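Local coordinates for glutathione S-transferase-like protein (Methylobacillus flagellatus, PDB 4GLT) that binds glutathione and probably acts as a glutathione S-transferase-like transferase, at residues Y33-I46 / S85-A99. Residues are numbered along the deposited sequence; the frame is centred on the assembly and turned at random.
With GSH (glutathione), chain E.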
loop_
_atom_site.group_PDB
_atom_site.type_symbol
_atom_site.label_atom_id
_atom_site.label_comp_id
_atom_site.label_asym_id
_atom_site.label_seq_id
_atom_site.Cartn_x
_atom_site.Cartn_y
_atom_site.Cartn_z
ATOM N N TYR A 33 -6.984 -3.436 7.932
ATOM C CA TYR A 33 -5.582 -3.711 7.630
ATOM C C TYR A 33 -4.924 -4.410 8.807
ATOM O O TYR A 33 -4.086 -5.279 8.624
ATOM C CB TYR A 33 -4.834 -2.410 7.350
ATOM C CG TYR A 33 -5.545 -1.518 6.376
ATOM C CD1 TYR A 33 -5.526 -1.801 5.020
ATOM C CD2 TYR A 33 -6.245 -0.397 6.812
ATOM C CE1 TYR A 33 -6.167 -0.985 4.115
ATOM C CE2 TYR A 33 -6.893 0.423 5.917
ATOM C CZ TYR A 33 -6.852 0.121 4.568
ATOM O OH TYR A 33 -7.503 0.925 3.663
ATOM N N ALA A 34 -5.302 -4.002 10.015
ATOM C CA ALA A 34 -4.824 -4.644 11.222
ATOM C C ALA A 34 -5.372 -6.063 11.265
ATOM O O ALA A 34 -4.658 -7.003 11.599
ATOM C CB ALA A 34 -5.257 -3.864 12.451
ATOM N N ARG A 35 -6.641 -6.206 10.906
ATOM C CA ARG A 35 -7.303 -7.494 10.943
ATOM C C ARG A 35 -6.625 -8.491 10.004
ATOM O O ARG A 35 -6.468 -9.663 10.346
ATOM C CB ARG A 35 -8.791 -7.348 10.598
ATOM C CG ARG A 35 -9.582 -8.627 10.808
ATOM C CD ARG A 35 -11.027 -8.511 10.351
ATOM N NE ARG A 35 -11.791 -9.699 10.729
ATOM C CZ ARG A 35 -13.071 -9.898 10.435
ATOM N NH1 ARG A 35 -13.750 -8.992 9.752
ATOM N NH2 ARG A 35 -13.669 -11.003 10.839
ATOM N N LYS A 36 -6.248 -8.026 8.818
ATOM C CA LYS A 36 -5.544 -8.867 7.853
ATOM C C LYS A 36 -4.264 -9.398 8.509
ATOM O O LYS A 36 -3.936 -10.586 8.388
ATOM C CB LYS A 36 -5.239 -8.073 6.564
ATOM C CG LYS A 36 -4.495 -8.851 5.477
ATOM C CD LYS A 36 -4.091 -7.960 4.295
ATOM C CE LYS A 36 -3.479 -6.649 4.787
ATOM N NZ LYS A 36 -2.689 -5.937 3.741
ATOM N N VAL A 37 -3.554 -8.518 9.218
ATOM C CA VAL A 37 -2.345 -8.908 9.950
ATOM C C VAL A 37 -2.654 -9.900 11.079
ATOM O O VAL A 37 -1.989 -10.920 11.221
ATOM C CB VAL A 37 -1.604 -7.679 10.530
ATOM C CG1 VAL A 37 -0.344 -8.111 11.251
ATOM C CG2 VAL A 37 -1.250 -6.703 9.425
ATOM N N ARG A 38 -3.662 -9.604 11.894
ATOM C CA ARG A 38 -3.995 -10.509 12.990
ATOM C C ARG A 38 -4.348 -11.884 12.440
ATOM O O ARG A 38 -3.914 -12.902 12.979
ATOM C CB ARG A 38 -5.140 -9.962 13.833
ATOM C CG ARG A 38 -4.828 -8.627 14.489
ATOM C CD ARG A 38 -6.107 -7.849 14.740
ATOM N NE ARG A 38 -6.806 -8.284 15.947
ATOM C CZ ARG A 38 -8.102 -8.076 16.170
ATOM N NH1 ARG A 38 -8.839 -7.454 15.259
ATOM N NH2 ARG A 38 -8.666 -8.493 17.295
ATOM N N VAL A 39 -5.117 -11.916 11.356
ATOM C CA VAL A 39 -5.565 -13.187 10.794
ATOM C C VAL A 39 -4.402 -14.023 10.271
ATOM O O VAL A 39 -4.423 -15.260 10.342
ATOM C CB VAL A 39 -6.623 -13.002 9.678
ATOM C CG1 VAL A 39 -6.769 -14.282 8.853
ATOM C CG2 VAL A 39 -7.973 -12.635 10.276
ATOM N N VAL A 40 -3.394 -13.358 9.724
ATOM C CA VAL A 40 -2.261 -14.068 9.158
ATOM C C VAL A 40 -1.480 -14.654 10.319
ATOM O O VAL A 40 -1.027 -15.796 10.252
ATOM C CB VAL A 40 -1.376 -13.132 8.313
ATOM C CG1 VAL A 40 0.040 -13.677 8.191
ATOM C CG2 VAL A 40 -1.995 -12.922 6.940
ATOM N N ALA A 41 -1.367 -13.873 11.396
ATOM C CA ALA A 41 -0.657 -14.303 12.599
ATOM C C ALA A 41 -1.210 -15.623 13.121
ATOM O O ALA A 41 -0.454 -16.517 13.507
ATOM C CB ALA A 41 -0.731 -13.228 13.681
ATOM N N ALA A 42 -2.536 -15.732 13.139
ATOM C CA ALA A 42 -3.202 -16.934 13.618
ATOM C C ALA A 42 -2.973 -18.091 12.657
ATOM O O ALA A 42 -2.683 -19.203 13.075
ATOM C CB ALA A 42 -4.687 -16.680 13.800
ATOM N N GLU A 43 -3.099 -17.833 11.370
ATOM C CA GLU A 43 -2.906 -18.879 10.388
ATOM C C GLU A 43 -1.488 -19.419 10.424
ATOM O O GLU A 43 -1.274 -20.597 10.268
ATOM C CB GLU A 43 -3.272 -18.388 8.997
ATOM C CG GLU A 43 -4.725 -17.993 8.874
ATOM C CD GLU A 43 -5.663 -19.175 8.933
ATOM O OE1 GLU A 43 -5.276 -20.258 8.460
ATOM O OE2 GLU A 43 -6.789 -19.019 9.442
ATOM N N LYS A 44 -0.512 -18.557 10.625
ATOM C CA LYS A 44 0.854 -19.030 10.716
ATOM C C LYS A 44 1.085 -19.727 12.047
ATOM O O LYS A 44 2.083 -20.399 12.232
ATOM C CB LYS A 44 1.860 -17.903 10.501
ATOM C CG LYS A 44 1.960 -17.436 9.071
ATOM C CD LYS A 44 1.950 -18.600 8.106
ATOM C CE LYS A 44 3.283 -19.295 8.014
ATOM N NZ LYS A 44 3.877 -19.198 6.672
ATOM N N ARG A 45 0.163 -19.547 12.982
ATOM C CA ARG A 45 0.353 -20.091 14.311
ATOM C C ARG A 45 1.518 -19.426 14.979
ATOM O O ARG A 45 2.362 -20.083 15.558
ATOM C CB ARG A 45 0.658 -21.579 14.241
ATOM C CG ARG A 45 -0.166 -22.358 13.244
ATOM C CD ARG A 45 -1.458 -22.840 13.863
ATOM N NE ARG A 45 -1.939 -24.039 13.190
ATOM C CZ ARG A 45 -2.717 -24.032 12.113
ATOM N NH1 ARG A 45 -3.111 -22.887 11.581
ATOM N NH2 ARG A 45 -3.102 -25.175 11.569
ATOM N N ILE A 46 1.583 -18.115 14.855
ATOM C CA ILE A 46 2.625 -17.354 15.500
ATOM C C ILE A 46 2.065 -16.651 16.724
ATOM O O ILE A 46 1.040 -15.995 16.652
ATOM C CB ILE A 46 3.208 -16.320 14.534
ATOM C CG1 ILE A 46 3.903 -17.036 13.379
ATOM C CG2 ILE A 46 4.169 -15.403 15.258
ATOM C CD1 ILE A 46 4.269 -16.152 12.216
ATOM N N SER A 85 0.817 -2.925 6.460
ATOM C CA SER A 85 0.298 -4.259 6.563
ATOM C C SER A 85 0.882 -5.156 5.496
ATOM O O SER A 85 1.113 -6.315 5.748
ATOM C CB SER A 85 -1.220 -4.250 6.473
ATOM O OG SER A 85 -1.651 -3.862 5.198
ATOM N N ARG A 86 1.098 -4.636 4.300
ATOM C CA ARG A 86 1.657 -5.451 3.227
ATOM C C ARG A 86 3.070 -5.967 3.489
ATOM O O ARG A 86 3.381 -7.096 3.167
ATOM C CB ARG A 86 1.527 -4.759 1.876
ATOM C CG ARG A 86 0.084 -4.598 1.467
ATOM C CD ARG A 86 -0.100 -4.518 -0.026
ATOM N NE ARG A 86 -0.173 -3.144 -0.479
ATOM C CZ ARG A 86 -0.138 -2.775 -1.749
ATOM N NH1 ARG A 86 -0.026 -3.677 -2.701
ATOM N NH2 ARG A 86 -0.199 -1.494 -2.058
ATOM N N VAL A 87 3.915 -5.136 4.077
ATOM C CA VAL A 87 5.240 -5.555 4.500
ATOM C C VAL A 87 5.150 -6.600 5.631
ATOM O O VAL A 87 5.772 -7.669 5.555
ATOM C CB VAL A 87 6.067 -4.346 4.976
ATOM C CG1 VAL A 87 7.504 -4.763 5.263
ATOM C CG2 VAL A 87 6.005 -3.229 3.938
ATOM N N ILE A 88 4.363 -6.282 6.663
ATOM C CA ILE A 88 4.217 -7.109 7.865
ATOM C C ILE A 88 3.793 -8.548 7.568
ATOM O O ILE A 88 4.321 -9.505 8.137
ATOM C CB ILE A 88 3.190 -6.477 8.835
ATOM C CG1 ILE A 88 3.724 -5.139 9.359
ATOM C CG2 ILE A 88 2.923 -7.407 10.011
ATOM C CD1 ILE A 88 2.675 -4.282 10.029
ATOM N N VAL A 89 2.819 -8.678 6.684
ATOM C CA VAL A 89 2.318 -9.966 6.221
ATOM C C VAL A 89 3.325 -10.798 5.406
ATOM O O VAL A 89 3.209 -12.028 5.334
ATOM C CB VAL A 89 1.040 -9.752 5.377
ATOM C CG1 VAL A 89 0.923 -10.805 4.288
ATOM C CG2 VAL A 89 -0.192 -9.741 6.270
ATOM N N GLU A 90 4.294 -10.159 4.765
ATOM C CA GLU A 90 5.304 -10.950 4.063
ATOM C C GLU A 90 6.302 -11.460 5.092
ATOM O O GLU A 90 6.699 -12.620 5.083
ATOM C CB GLU A 90 6.004 -10.154 2.961
ATOM C CG GLU A 90 6.898 -11.022 2.093
ATOM C CD GLU A 90 7.285 -10.368 0.780
ATOM O OE1 GLU A 90 7.401 -9.125 0.736
ATOM O OE2 GLU A 90 7.493 -11.106 -0.209
ATOM N N TYR A 91 6.677 -10.577 6.005
ATOM C CA TYR A 91 7.520 -10.952 7.125
ATOM C C TYR A 91 7.014 -12.180 7.899
ATOM O O TYR A 91 7.781 -13.097 8.175
ATOM C CB TYR A 91 7.653 -9.767 8.069
ATOM C CG TYR A 91 8.417 -10.085 9.319
ATOM C CD1 TYR A 91 9.801 -10.115 9.315
ATOM C CD2 TYR A 91 7.754 -10.360 10.502
ATOM C CE1 TYR A 91 10.509 -10.402 10.462
ATOM C CE2 TYR A 91 8.455 -10.645 11.655
ATOM C CZ TYR A 91 9.833 -10.668 11.626
ATOM O OH TYR A 91 10.539 -10.961 12.768
ATOM N N LEU A 92 5.731 -12.193 8.251
ATOM C CA LEU A 92 5.178 -13.266 9.082
ATOM C C LEU A 92 5.025 -14.599 8.339
ATOM O O LEU A 92 5.227 -15.662 8.920
ATOM C CB LEU A 92 3.832 -12.849 9.681
ATOM C CG LEU A 92 3.830 -11.703 10.699
ATOM C CD1 LEU A 92 2.430 -11.141 10.865
ATOM C CD2 LEU A 92 4.380 -12.161 12.037
ATOM N N ASP A 93 4.672 -14.552 7.057
ATOM C CA ASP A 93 4.483 -15.789 6.307
ATOM C C ASP A 93 5.793 -16.565 6.226
ATOM O O ASP A 93 5.792 -17.753 5.948
ATOM C CB ASP A 93 3.933 -15.522 4.906
ATOM C CG ASP A 93 3.700 -16.803 4.108
ATOM O OD1 ASP A 93 3.355 -17.845 4.708
ATOM O OD2 ASP A 93 3.858 -16.768 2.872
ATOM N N HIS A 94 6.906 -15.892 6.496
ATOM C CA HIS A 94 8.222 -16.518 6.391
ATOM C C HIS A 94 8.716 -17.009 7.751
ATOM O O HIS A 94 9.763 -17.636 7.846
ATOM C CB HIS A 94 9.226 -15.518 5.810
ATOM C CG HIS A 94 10.582 -16.099 5.561
ATOM N ND1 HIS A 94 11.587 -16.075 6.506
ATOM C CD2 HIS A 94 11.104 -16.713 4.472
ATOM C CE1 HIS A 94 12.667 -16.653 6.010
ATOM N NE2 HIS A 94 12.400 -17.051 4.778
ATOM N N ARG A 95 8.018 -16.635 8.812
ATOM C CA ARG A 95 8.350 -17.084 10.161
ATOM C C ARG A 95 8.166 -18.582 10.428
ATOM O O ARG A 95 8.938 -19.181 11.150
ATOM C CB ARG A 95 7.597 -16.266 11.200
ATOM C CG ARG A 95 8.441 -15.233 11.915
ATOM C CD ARG A 95 9.163 -14.324 10.951
ATOM N NE ARG A 95 10.482 -14.823 10.597
ATOM C CZ ARG A 95 11.182 -14.406 9.546
ATOM N NH1 ARG A 95 10.687 -13.489 8.728
ATOM N NH2 ARG A 95 12.380 -14.915 9.303
ATOM N N THR A 96 7.111 -19.165 9.881
ATOM C CA THR A 96 6.796 -20.556 10.126
ATOM C C THR A 96 6.381 -21.260 8.852
ATOM O O THR A 96 5.947 -20.645 7.894
ATOM C CB THR A 96 5.671 -20.720 11.144
ATOM O OG1 THR A 96 4.441 -20.941 10.459
ATOM C CG2 THR A 96 5.561 -19.499 12.008
ATOM N N PRO A 97 6.495 -22.571 8.867
ATOM C CA PRO A 97 6.250 -23.397 7.691
ATOM C C PRO A 97 4.853 -23.947 7.694
ATOM O O PRO A 97 4.567 -24.875 6.957
ATOM C CB PRO A 97 7.253 -24.528 7.861
ATOM C CG PRO A 97 7.491 -24.591 9.312
ATOM C CD PRO A 97 7.479 -23.183 9.766
ATOM N N VAL A 98 3.994 -23.398 8.535
ATOM C CA VAL A 98 2.669 -23.953 8.684
ATOM C C VAL A 98 1.906 -23.940 7.380
ATOM O O VAL A 98 1.292 -24.934 7.002
ATOM C CB VAL A 98 1.856 -23.092 9.616
ATOM C CG1 VAL A 98 1.536 -21.795 8.926
ATOM C CG2 VAL A 98 0.591 -23.801 9.990
ATOM N N ALA A 99 1.961 -22.826 6.675
ATOM C CA ALA A 99 1.264 -22.721 5.410
ATOM C C ALA A 99 1.948 -21.664 4.591
ATOM O O ALA A 99 2.701 -20.863 5.126
ATOM C CB ALA A 99 -0.173 -22.354 5.640
HETATM N N1 GSH E . -1.564 1.062 4.209
HETATM C CA1 GSH E . -1.723 0.809 5.659
HETATM C C1 GSH E . -1.780 -0.684 5.775
HETATM O O11 GSH E . -1.463 -1.241 6.839
HETATM O O12 GSH E . -2.129 -1.326 4.761
HETATM C CB1 GSH E . -2.985 1.523 6.177
HETATM C CG1 GSH E . -3.185 1.371 7.692
HETATM C CD1 GSH E . -4.460 2.075 8.150
HETATM O OE1 GSH E . -5.095 2.775 7.375
HETATM N N2 GSH E . -4.826 1.882 9.424
HETATM C CA2 GSH E . -5.928 2.547 10.128
HETATM C C2 GSH E . -7.301 2.115 9.676
HETATM O O2 GSH E . -7.517 0.956 9.350
HETATM C CB2 GSH E . -5.771 4.061 10.058
HETATM S SG2 GSH E . -4.340 4.620 11.010
HETATM N N3 GSH E . -8.254 3.042 9.671
HETATM C CA3 GSH E . -9.597 2.780 9.177
HETATM C C3 GSH E . -10.550 2.305 10.255
HETATM O O31 GSH E . -11.778 2.464 10.074
HETATM O O32 GSH E . -10.083 1.760 11.282
#
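The guanidinium of R45 has V98 CG2 over the centre of one face, 3.9 Å above the plane, and A42 O in plane at its edge. At the far end glutathione lies against the Y33 ring: its CB1 sits over one face, offset toward the rim, its C2 is in plane at the edge, and S85 OG approaches obliquely.

S85 OG gives a hydrogen bond to glutathione O12 (2.6 Å) and takes one from K36 NZ (2.7 Å), while S85 N holds O11. The K36 side chain sets out with CG anti to the backbone N (chi1 180°) and bends at chi3.

Helices 33-44 and 85-93 run parallel within 2°, their axes 9.6 Å apart. V37 CG1 meets I88 CG2 at 3.6 Å, crossing at about a right angle, and V40 CG2 meets V89 CG2 at 3.7 Å. R45 ends helix 33-44 in a Schellman motif, and I46, whose N closes it on A41 O, lays CD1 against L92 CD2.

K44 curls through three bent torsions toward residues 93-99. Its NZ forms a salt bridge with D93 OD1, doubtfully short, and hydrogen bonds to the carbonyls of D93, T96 and A99, that of A99 (2.6 Å) nearly along the C=O axis; four oxygens must share three N-H. T96 OG1 returns a bond to K44 O on an in-plane lone pair (3.0 Å) and accepts one from V98 N, an ST turn.

In this helix pair of the thioredoxin-like N-terminal domain, Y33 and S85 line the glutathione pocket at the N-terminal ends, where K36, its charge balanced by salt bridges to E116 and D120, probably helps polarise the S85 hydroxyl; at the other end the K44 ammonium draws oxygens of 93-99 together.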